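Local atomic coordinates of HTH-type transcriptional repressor MdtR (Bacillus subtilis, PDB entry 1S3J), a protein that represses the mdtRP multidrug resistance operon by binding directly to its promoter region, and forms a homodimer. Residues S9-Q12 and L13-A17; M61-P65 and S66-L70; R118-S121 and F122-E125; L40-L43 and A44-K48. One frame throughout, in Å; residues are numbered along the deposited sequence.

All four contacts are local, and none closes a long loop. They follow one another along the chain, so none nests or crosses. Contact 1 lies early on helix 4-32. Contact 4 comes next, on helix 37-49. Contact 2 follows, in the turn into helix 65-77 of the predicted helix-turn-helix motif. Contact 3 lies where helix 99-120 gives way to the turn before helix 125-143. Contacts 2 and 4 touch where helix 37-49 meets the predicted helix-turn-helix: M61 CG is 3.4 Å from F41 CE2. Contacts 1 and 3 lie at the other end, their nearest atoms about 7 Å apart, and both pack on the second subunit. Contacts 2 and 3 have centres about 38 Å apart.

Contact 1: S9-Q12 and L13-A17; sequences SDIQ and LSLQA
Q12 and Q16 sit one turn apart on helix 4-32, and their side-chain amides meet on an exposed flank. Q12 NE2 gives a hydrogen bond to Q16 OE1 at 2.9 Å. The donor lies in the carbonyl plane of Q16, on a lone pair. The two amide planes are turned 46° against each other. CG of Q12 stands opposite its backbone N, and the bend that follows (chi2 -80°) swings the amide along the helix toward Q16. NE2 of Q16 in turn makes a weak hydrogen bond to Q20 OE1.

I11 and L15 run side by side and point the same way, with I11 CG2 3.5 Å from L15 CD1. I11 also packs on L120 of the second subunit, and L15 on T135 of that subunit. S14 rests on the same T135.

The backbone beneath is regular helix. L15 N bonds to I11 O at 2.7 Å. D10 O accepts S14 N at 2.9 Å, and S14 OG lies 3.0 Å from the same oxygen.

The chemistry thus divides by face. Neutral amides link donor to acceptor along the outer side, while branched apolar groups serve the dimer interface.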
loop_
_atom_site.group_PDB
_atom_site.type_symbol
_atom_site.label_atom_id
_atom_site.label_comp_id
_atom_site.label_asym_id
_atom_site.label_seq_id
_atom_site.Cartn_x
_atom_site.Cartn_y
_atom_site.Cartn_z
ATOM N N SER A 9 15.840 8.526 4.618
ATOM C CA SER A 9 15.016 9.648 4.164
ATOM C C SER A 9 15.001 9.756 2.639
ATOM O O SER A 9 13.959 10.088 2.055
ATOM C CB SER A 9 15.481 10.966 4.784
ATOM O OG SER A 9 15.031 11.051 6.121
ATOM N N ASP A 10 16.149 9.475 2.014
ATOM C CA ASP A 10 16.274 9.445 0.554
ATOM C C ASP A 10 15.346 8.361 -0.008
ATOM O O ASP A 10 14.548 8.625 -0.888
ATOM C CB ASP A 10 17.710 9.130 0.106
ATOM C CG ASP A 10 18.742 10.170 0.557
ATOM O OD1 ASP A 10 18.423 11.378 0.703
ATOM O OD2 ASP A 10 19.927 9.853 0.779
ATOM N N ILE A 11 15.458 7.152 0.532
ATOM C CA ILE A 11 14.676 6.024 0.071
ATOM C C ILE A 11 13.201 6.245 0.273
ATOM O O ILE A 11 12.412 5.950 -0.616
ATOM C CB ILE A 11 15.096 4.732 0.785
ATOM C CG1 ILE A 11 16.438 4.273 0.250
ATOM C CG2 ILE A 11 14.047 3.638 0.578
ATOM C CD1 ILE A 11 16.994 3.021 0.917
ATOM N N GLN A 12 12.829 6.725 1.452
ATOM C CA GLN A 12 11.442 6.976 1.776
ATOM C C GLN A 12 10.877 7.932 0.737
ATOM O O GLN A 12 9.802 7.704 0.192
ATOM C CB GLN A 12 11.314 7.564 3.197
ATOM C CG GLN A 12 9.877 7.716 3.701
ATOM C CD GLN A 12 9.171 8.948 3.168
ATOM O OE1 GLN A 12 9.814 9.970 2.903
ATOM N NE2 GLN A 12 7.838 8.864 3.022
ATOM N N LEU A 13 11.607 9.001 0.447
ATOM C CA LEU A 13 11.122 9.958 -0.512
ATOM C C LEU A 13 10.986 9.311 -1.882
ATOM O O LEU A 13 9.996 9.558 -2.586
ATOM C CB LEU A 13 12.020 11.184 -0.576
ATOM C CG LEU A 13 11.682 12.295 0.425
ATOM C CD1 LEU A 13 12.689 13.382 0.333
ATOM C CD2 LEU A 13 10.313 12.854 0.171
ATOM N N SER A 14 11.960 8.481 -2.258
ATOM C CA SER A 14 11.895 7.769 -3.538
ATOM C C SER A 14 10.683 6.831 -3.572
ATOM O O SER A 14 9.868 6.921 -4.468
ATOM C CB SER A 14 13.180 6.981 -3.810
ATOM O OG SER A 14 14.332 7.812 -3.770
ATOM N N LEU A 15 10.555 5.960 -2.574
ATOM C CA LEU A 15 9.444 5.013 -2.533
ATOM C C LEU A 15 8.095 5.713 -2.494
ATOM O O LEU A 15 7.170 5.292 -3.165
ATOM C CB LEU A 15 9.591 4.023 -1.374
ATOM C CG LEU A 15 10.789 3.079 -1.494
ATOM C CD1 LEU A 15 10.915 2.239 -0.267
ATOM C CD2 LEU A 15 10.672 2.211 -2.699
ATOM N N GLN A 16 8.004 6.832 -1.785
ATOM C CA GLN A 16 6.734 7.549 -1.635
ATOM C C GLN A 16 6.337 8.191 -2.954
ATOM O O GLN A 16 5.145 8.270 -3.283
ATOM C CB GLN A 16 6.844 8.582 -0.518
ATOM C CG GLN A 16 5.555 9.366 -0.158
ATOM C CD GLN A 16 5.860 10.772 0.386
ATOM O OE1 GLN A 16 6.686 10.928 1.300
ATOM N NE2 GLN A 16 5.218 11.792 -0.194
ATOM N N ALA A 17 7.310 8.643 -3.737
ATOM C CA ALA A 17 6.986 9.212 -5.030
ATOM C C ALA A 17 6.592 8.098 -5.998
ATOM O O ALA A 17 5.718 8.285 -6.817
ATOM C CB ALA A 17 8.153 9.991 -5.579
#

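Contact 2: M61-P65 and S66-L70; sequences MEVKP and SAVTL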
loop_
_atom_site.group_PDB
_atom_site.type_symbol
_atom_site.label_atom_id
_atom_site.label_comp_id
_atom_site.label_asym_id
_atom_site.label_seq_id
_atom_site.Cartn_x
_atom_site.Cartn_y
_atom_site.Cartn_z
HETATM N N MSE A 61 -5.584 -14.122 4.689
HETATM C CA MSE A 61 -6.003 -12.726 4.582
HETATM C C MSE A 61 -6.278 -12.089 5.943
HETATM O O MSE A 61 -6.499 -10.884 6.019
HETATM C CB MSE A 61 -7.243 -12.625 3.704
HETATM C CG MSE A 61 -6.988 -13.089 2.301
HETATM SE SE MSE A 61 -8.482 -12.796 1.129
HETATM C CE MSE A 61 -8.308 -10.825 0.885
ATOM N N GLU A 62 -6.262 -12.904 6.999
ATOM C CA GLU A 62 -6.600 -12.486 8.362
ATOM C C GLU A 62 -7.930 -11.732 8.399
ATOM O O GLU A 62 -8.025 -10.599 8.886
ATOM C CB GLU A 62 -5.435 -11.710 9.012
ATOM C CG GLU A 62 -4.148 -12.547 9.062
ATOM C CD GLU A 62 -3.012 -11.909 9.839
ATOM O OE1 GLU A 62 -2.236 -11.120 9.241
ATOM O OE2 GLU A 62 -2.877 -12.223 11.043
ATOM N N VAL A 63 -8.948 -12.390 7.854
ATOM C CA VAL A 63 -10.323 -11.914 7.895
ATOM C C VAL A 63 -11.251 -13.079 8.238
ATOM O O VAL A 63 -10.834 -14.228 8.252
ATOM C CB VAL A 63 -10.749 -11.304 6.547
ATOM C CG1 VAL A 63 -9.854 -10.118 6.183
ATOM C CG2 VAL A 63 -10.738 -12.366 5.427
ATOM N N LYS A 64 -12.512 -12.776 8.507
ATOM C CA LYS A 64 -13.475 -13.797 8.918
ATOM C C LYS A 64 -13.849 -14.652 7.712
ATOM O O LYS A 64 -13.886 -14.155 6.582
ATOM C CB LYS A 64 -14.752 -13.166 9.501
ATOM C CG LYS A 64 -14.523 -12.236 10.712
ATOM C CD LYS A 64 -14.309 -13.016 12.000
ATOM C CE LYS A 64 -14.469 -12.124 13.229
ATOM N NZ LYS A 64 -14.473 -12.932 14.470
ATOM N N PRO A 65 -14.103 -15.938 7.936
ATOM C CA PRO A 65 -14.638 -16.778 6.873
ATOM C C PRO A 65 -15.736 -16.048 6.103
ATOM O O PRO A 65 -15.720 -16.084 4.868
ATOM C CB PRO A 65 -15.173 -17.982 7.637
ATOM C CG PRO A 65 -14.206 -18.140 8.748
ATOM C CD PRO A 65 -13.871 -16.711 9.170
ATOM N N SER A 66 -16.635 -15.366 6.815
ATOM C CA SER A 66 -17.739 -14.630 6.179
ATOM C C SER A 66 -17.279 -13.539 5.204
ATOM O O SER A 66 -17.927 -13.306 4.210
ATOM C CB SER A 66 -18.712 -14.047 7.232
ATOM O OG SER A 66 -18.044 -13.266 8.211
ATOM N N ALA A 67 -16.182 -12.859 5.500
ATOM C CA ALA A 67 -15.572 -11.919 4.547
ATOM C C ALA A 67 -15.188 -12.600 3.230
ATOM O O ALA A 67 -15.431 -12.064 2.144
ATOM C CB ALA A 67 -14.339 -11.263 5.162
ATOM N N VAL A 68 -14.592 -13.786 3.323
ATOM C CA VAL A 68 -14.205 -14.532 2.107
ATOM C C VAL A 68 -15.429 -15.013 1.326
ATOM O O VAL A 68 -15.455 -14.976 0.099
ATOM C CB VAL A 68 -13.277 -15.721 2.420
ATOM C CG1 VAL A 68 -12.918 -16.486 1.122
ATOM C CG2 VAL A 68 -12.040 -15.224 3.080
ATOM N N THR A 69 -16.455 -15.440 2.046
ATOM C CA THR A 69 -17.689 -15.936 1.438
ATOM C C THR A 69 -18.322 -14.854 0.591
ATOM O O THR A 69 -18.882 -15.140 -0.474
ATOM C CB THR A 69 -18.648 -16.407 2.548
ATOM O OG1 THR A 69 -18.169 -17.651 3.093
ATOM C CG2 THR A 69 -20.057 -16.706 2.026
ATOM N N LEU A 70 -18.233 -13.602 1.040
ATOM C CA LEU A 70 -18.736 -12.492 0.231
ATOM C C LEU A 70 -17.846 -12.221 -0.996
ATOM O O LEU A 70 -18.343 -11.884 -2.068
ATOM C CB LEU A 70 -18.882 -11.225 1.068
ATOM C CG LEU A 70 -19.398 -9.996 0.326
ATOM C CD1 LEU A 70 -20.791 -10.295 -0.218
ATOM C CD2 LEU A 70 -19.419 -8.766 1.236
#
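The flat group that meets T69 is the peptide carbonyl of P65. T69 N lies in its plane and bonds to P65 O at 3.0 Å. Among the bonds between the two segments that the geometry settles, it is the one that is not weak. T69 OG1 is 3.4 Å from the same oxygen, at best a weak bond. The bonds to the K64 carbonyl are weaker. Its oxygen takes two, from A67 N at 2.8 Å with a bent angle of 120° and from V68 N at 3.4 Å.

The side chains add an apolar corner. V63 CG2 touches A67 CB at 3.8 Å and V68 CG2 at 3.9 Å. V63 and V68 cross at about a right angle. The first torsion of V63 (chi1 -60°) sets CG2 between its backbone N and carbonyl carbon, and this methyl does the touching. Beyond it, V68 packs on V54, I57 and A58 of helix 54-61. At the helix start, K64 CB lies 3.5 Å from S66 OG.

E62 leaves the preceding helix with positive phi in a Schellman motif, and K64 is the N-cap of the next. This is the turn of a helix-turn-helix, predicted here as DNA-binding. Helix 65-77 is its second helix, consistent with the recognition helix of MarR family repressors.

Contact 3: R118-S121 and F122-E125; sequences RYLS and FLTE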
loop_
_atom_site.group_PDB
_atom_site.type_symbol
_atom_site.label_atom_id
_atom_site.label_comp_id
_atom_site.label_asym_id
_atom_site.label_seq_id
_atom_site.Cartn_x
_atom_site.Cartn_y
_atom_site.Cartn_z
ATOM N N ARG A 118 7.235 -0.089 -17.489
ATOM C CA ARG A 118 7.498 1.250 -18.017
ATOM C C ARG A 118 8.501 1.967 -17.131
ATOM O O ARG A 118 9.337 2.722 -17.613
ATOM C CB ARG A 118 6.221 2.088 -18.122
ATOM C CG ARG A 118 5.364 1.748 -19.338
ATOM C CD ARG A 118 4.344 2.826 -19.752
ATOM N NE ARG A 118 4.187 3.914 -18.781
ATOM C CZ ARG A 118 3.359 3.893 -17.727
ATOM N NH1 ARG A 118 2.604 2.830 -17.464
ATOM N NH2 ARG A 118 3.296 4.950 -16.918
ATOM N N TYR A 119 8.409 1.731 -15.831
ATOM C CA TYR A 119 9.371 2.294 -14.897
ATOM C C TYR A 119 10.682 1.530 -14.954
ATOM O O TYR A 119 11.727 2.130 -15.092
ATOM C CB TYR A 119 8.811 2.325 -13.482
ATOM C CG TYR A 119 7.602 3.198 -13.345
ATOM C CD1 TYR A 119 7.709 4.519 -12.936
ATOM C CD2 TYR A 119 6.339 2.703 -13.628
ATOM C CE1 TYR A 119 6.571 5.323 -12.824
ATOM C CE2 TYR A 119 5.209 3.489 -13.520
ATOM C CZ TYR A 119 5.324 4.790 -13.124
ATOM O OH TYR A 119 4.185 5.557 -13.013
ATOM N N LEU A 120 10.616 0.208 -14.912
ATOM C CA LEU A 120 11.811 -0.628 -14.829
ATOM C C LEU A 120 12.698 -0.529 -16.059
ATOM O O LEU A 120 13.902 -0.755 -15.970
ATOM C CB LEU A 120 11.422 -2.092 -14.593
ATOM C CG LEU A 120 10.742 -2.348 -13.249
ATOM C CD1 LEU A 120 10.350 -3.822 -13.101
ATOM C CD2 LEU A 120 11.618 -1.886 -12.080
ATOM N N SER A 121 12.116 -0.172 -17.204
ATOM C CA SER A 121 12.871 -0.110 -18.439
ATOM C C SER A 121 13.920 1.019 -18.480
ATOM O O SER A 121 14.788 0.985 -19.343
ATOM C CB SER A 121 11.940 -0.018 -19.646
ATOM O OG SER A 121 11.180 1.171 -19.603
ATOM N N PHE A 122 13.836 1.988 -17.552
ATOM C CA PHE A 122 14.845 3.029 -17.378
ATOM C C PHE A 122 16.092 2.509 -16.660
ATOM O O PHE A 122 17.074 3.221 -16.559
ATOM C CB PHE A 122 14.291 4.194 -16.546
ATOM C CG PHE A 122 13.275 5.049 -17.270
ATOM C CD1 PHE A 122 13.672 6.184 -17.968
ATOM C CD2 PHE A 122 11.927 4.730 -17.235
ATOM C CE1 PHE A 122 12.728 6.983 -18.616
ATOM C CE2 PHE A 122 10.985 5.518 -17.899
ATOM C CZ PHE A 122 11.384 6.641 -18.580
ATOM N N LEU A 123 16.032 1.303 -16.101
ATOM C CA LEU A 123 17.211 0.687 -15.477
ATOM C C LEU A 123 18.184 0.133 -16.529
ATOM O O LEU A 123 17.773 -0.419 -17.536
ATOM C CB LEU A 123 16.800 -0.435 -14.507
ATOM C CG LEU A 123 15.907 0.035 -13.354
ATOM C CD1 LEU A 123 15.530 -1.126 -12.532
ATOM C CD2 LEU A 123 16.589 1.119 -12.498
ATOM N N THR A 124 19.472 0.258 -16.271
ATOM C CA THR A 124 20.459 -0.488 -17.048
ATOM C C THR A 124 20.319 -1.973 -16.693
ATOM O O THR A 124 19.645 -2.335 -15.730
ATOM C CB THR A 124 21.894 -0.034 -16.740
ATOM O OG1 THR A 124 22.209 -0.316 -15.361
ATOM C CG2 THR A 124 22.050 1.516 -16.921
ATOM N N GLU A 125 20.971 -2.822 -17.478
ATOM C CA GLU A 125 20.977 -4.260 -17.241
ATOM C C GLU A 125 21.570 -4.637 -15.880
ATOM O O GLU A 125 21.054 -5.492 -15.189
ATOM C CB GLU A 125 21.727 -4.954 -18.373
ATOM C CG GLU A 125 21.001 -4.799 -19.717
ATOM C CD GLU A 125 21.387 -3.545 -20.517
ATOM O OE1 GLU A 125 22.181 -2.717 -20.009
ATOM O OE2 GLU A 125 20.880 -3.398 -21.656
#
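R118 meets F122 through its backbone. R118 O lies at the ring edge, near the ring plane, 3.3 Å from F122 CE2. The guanidinium points elsewhere and makes a salt bridge to E25 on helix 4-32. Y119 comes next, and its carbonyl does two things. Its oxygen accepts F122 N at 3.2 Å, with the donor well above the carbonyl plane, and it also sits in the plane of the F122 ring, 3.4 Å from F122 CD2. With CG beside its own backbone N (chi1 -72°), F122 lays its ring back along the last helical turn, its CD2-CE2 edge toward both carbonyls. The OH of Y119 bonds to E25.

L120 opens a type I beta turn that closes at L123. L123 N bonds to L120 O at 3.0 Å. This turn takes the chain out of helix 99-120 toward helix 125-143, part of the dimer region of this MarR family fold. L120 and L123 point the same way, with L120 CD2 4.0 Å from L123 CD1. L123 packs on L138 of the second subunit.

S121 follows, exposed within the turn. Its OG is 3.1 Å from R118 O, a weak bond whose proton may go to A117 O instead. F122 itself also rests on A141 of the second subunit.

Contact 4: L40-L43 and A44-K48; sequences LFVL and ASLKK
S45 grips the carbonyl of F41 twice. S45 N bonds to F41 O at 3.1 Å, and S45 OG gives its proton to the same oxygen at 2.9 Å. The two donors reach F41 O from opposite faces of the carbonyl plane. The hydrogen bond from S45 N is nearly straight, at 170°. The hydroxyl can do this because OG stands beside its own backbone N, opposite the carbonyl carbon (chi1 -55°). S45 OG also lies 3.3 Å from F41 CE2, oblique to the F41 ring.

The neighbouring carbonyls are met in ordinary helical fashion. L40 O accepts A44 N at 3.0 Å, and V42 O accepts L46 N, also at 3.0 Å. L43 O takes K47 N at 3.0 Å and a weak second bond from L46 N. The ammonium of K47 is satisfied outside the segments, by salt bridges to D102 and E106 on helix 99-120.

The apolar side chains face other parts of the fold. V42 and L46 lie side by side, with V42 CG1 4.1 Å from L46 CD1. L46 continues onto L95 and L97 of strand 93-97, while V42 packs on I57, M71 and L75 of the helix-turn-helix. L40 packs on F105, V108 and R112.

The S45 hydroxyl donates to a carbonyl of its own helix, which gives F41 O two donors. Helix 37-49 therefore meets the surrounding helices and strand mostly through apolar side chains, and K47 adds charged links to helix 99-120.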
loop_
_atom_site.group_PDB
_atom_site.type_symbol
_atom_site.label_atom_id
_atom_site.label_comp_id
_atom_site.label_asym_id
_atom_site.label_seq_id
_atom_site.Cartn_x
_atom_site.Cartn_y
_atom_site.Cartn_z
ATOM N N LEU A 40 -8.449 -9.859 -6.251
ATOM C CA LEU A 40 -7.207 -10.172 -6.971
ATOM C C LEU A 40 -6.374 -11.109 -6.103
ATOM O O LEU A 40 -5.805 -12.075 -6.606
ATOM C CB LEU A 40 -6.406 -8.915 -7.346
ATOM C CG LEU A 40 -5.056 -9.220 -8.049
ATOM C CD1 LEU A 40 -5.309 -9.828 -9.435
ATOM C CD2 LEU A 40 -4.114 -8.008 -8.138
ATOM N N PHE A 41 -6.352 -10.849 -4.801
ATOM C CA PHE A 41 -5.635 -11.702 -3.885
ATOM C C PHE A 41 -6.179 -13.141 -3.896
ATOM O O PHE A 41 -5.408 -14.102 -3.783
ATOM C CB PHE A 41 -5.649 -11.130 -2.462
ATOM C CG PHE A 41 -4.819 -11.940 -1.475
ATOM C CD1 PHE A 41 -3.532 -11.548 -1.132
ATOM C CD2 PHE A 41 -5.329 -13.107 -0.911
ATOM C CE1 PHE A 41 -2.756 -12.315 -0.233
ATOM C CE2 PHE A 41 -4.588 -13.864 -0.024
ATOM C CZ PHE A 41 -3.293 -13.471 0.322
ATOM N N VAL A 42 -7.494 -13.289 -4.016
ATOM C CA VAL A 42 -8.113 -14.604 -4.019
ATOM C C VAL A 42 -7.756 -15.332 -5.310
ATOM O O VAL A 42 -7.392 -16.504 -5.288
ATOM C CB VAL A 42 -9.636 -14.526 -3.882
ATOM C CG1 VAL A 42 -10.238 -15.912 -3.992
ATOM C CG2 VAL A 42 -10.037 -13.885 -2.537
ATOM N N LEU A 43 -7.853 -14.621 -6.421
ATOM C CA LEU A 43 -7.543 -15.175 -7.716
ATOM C C LEU A 43 -6.106 -15.677 -7.776
ATOM O O LEU A 43 -5.874 -16.752 -8.303
ATOM C CB LEU A 43 -7.816 -14.163 -8.833
ATOM C CG LEU A 43 -9.284 -13.829 -9.100
ATOM C CD1 LEU A 43 -9.423 -12.903 -10.333
ATOM C CD2 LEU A 43 -10.160 -15.093 -9.248
ATOM N N ALA A 44 -5.175 -14.926 -7.199
ATOM C CA ALA A 44 -3.746 -15.268 -7.199
ATOM C C ALA A 44 -3.433 -16.470 -6.306
ATOM O O ALA A 44 -2.685 -17.356 -6.702
ATOM C CB ALA A 44 -2.895 -14.051 -6.768
ATOM N N SER A 45 -4.004 -16.491 -5.103
ATOM C CA SER A 45 -3.960 -17.670 -4.239
ATOM C C SER A 45 -4.510 -18.946 -4.903
ATOM O O SER A 45 -4.044 -20.034 -4.610
ATOM C CB SER A 45 -4.729 -17.428 -2.942
ATOM O OG SER A 45 -4.229 -16.273 -2.296
ATOM N N LEU A 46 -5.498 -18.813 -5.771
ATOM C CA LEU A 46 -6.086 -19.972 -6.433
ATOM C C LEU A 46 -5.284 -20.410 -7.669
ATOM O O LEU A 46 -5.229 -21.595 -7.959
ATOM C CB LEU A 46 -7.560 -19.717 -6.798
ATOM C CG LEU A 46 -8.527 -19.518 -5.617
ATOM C CD1 LEU A 46 -9.951 -19.383 -6.167
ATOM C CD2 LEU A 46 -8.431 -20.648 -4.591
ATOM N N LYS A 47 -4.671 -19.470 -8.387
ATOM C CA LYS A 47 -3.752 -19.827 -9.473
ATOM C C LYS A 47 -2.539 -20.598 -8.922
ATOM O O LYS A 47 -2.122 -21.602 -9.487
ATOM C CB LYS A 47 -3.293 -18.578 -10.257
ATOM C CG LYS A 47 -2.441 -18.861 -11.509
ATOM C CD LYS A 47 -3.135 -19.851 -12.444
ATOM C CE LYS A 47 -2.345 -20.118 -13.726
ATOM N NZ LYS A 47 -2.655 -19.090 -14.745
ATOM N N LYS A 48 -2.010 -20.140 -7.796
ATOM C CA LYS A 48 -0.850 -20.758 -7.173
ATOM C C LYS A 48 -1.173 -22.138 -6.581
ATOM O O LYS A 48 -0.500 -23.122 -6.897
ATOM C CB LYS A 48 -0.260 -19.822 -6.101
ATOM C CG LYS A 48 0.829 -20.460 -5.227
ATOM C CD LYS A 48 1.845 -19.456 -4.676
ATOM C CE LYS A 48 3.163 -19.495 -5.468
ATOM N NZ LYS A 48 4.015 -18.267 -5.260
#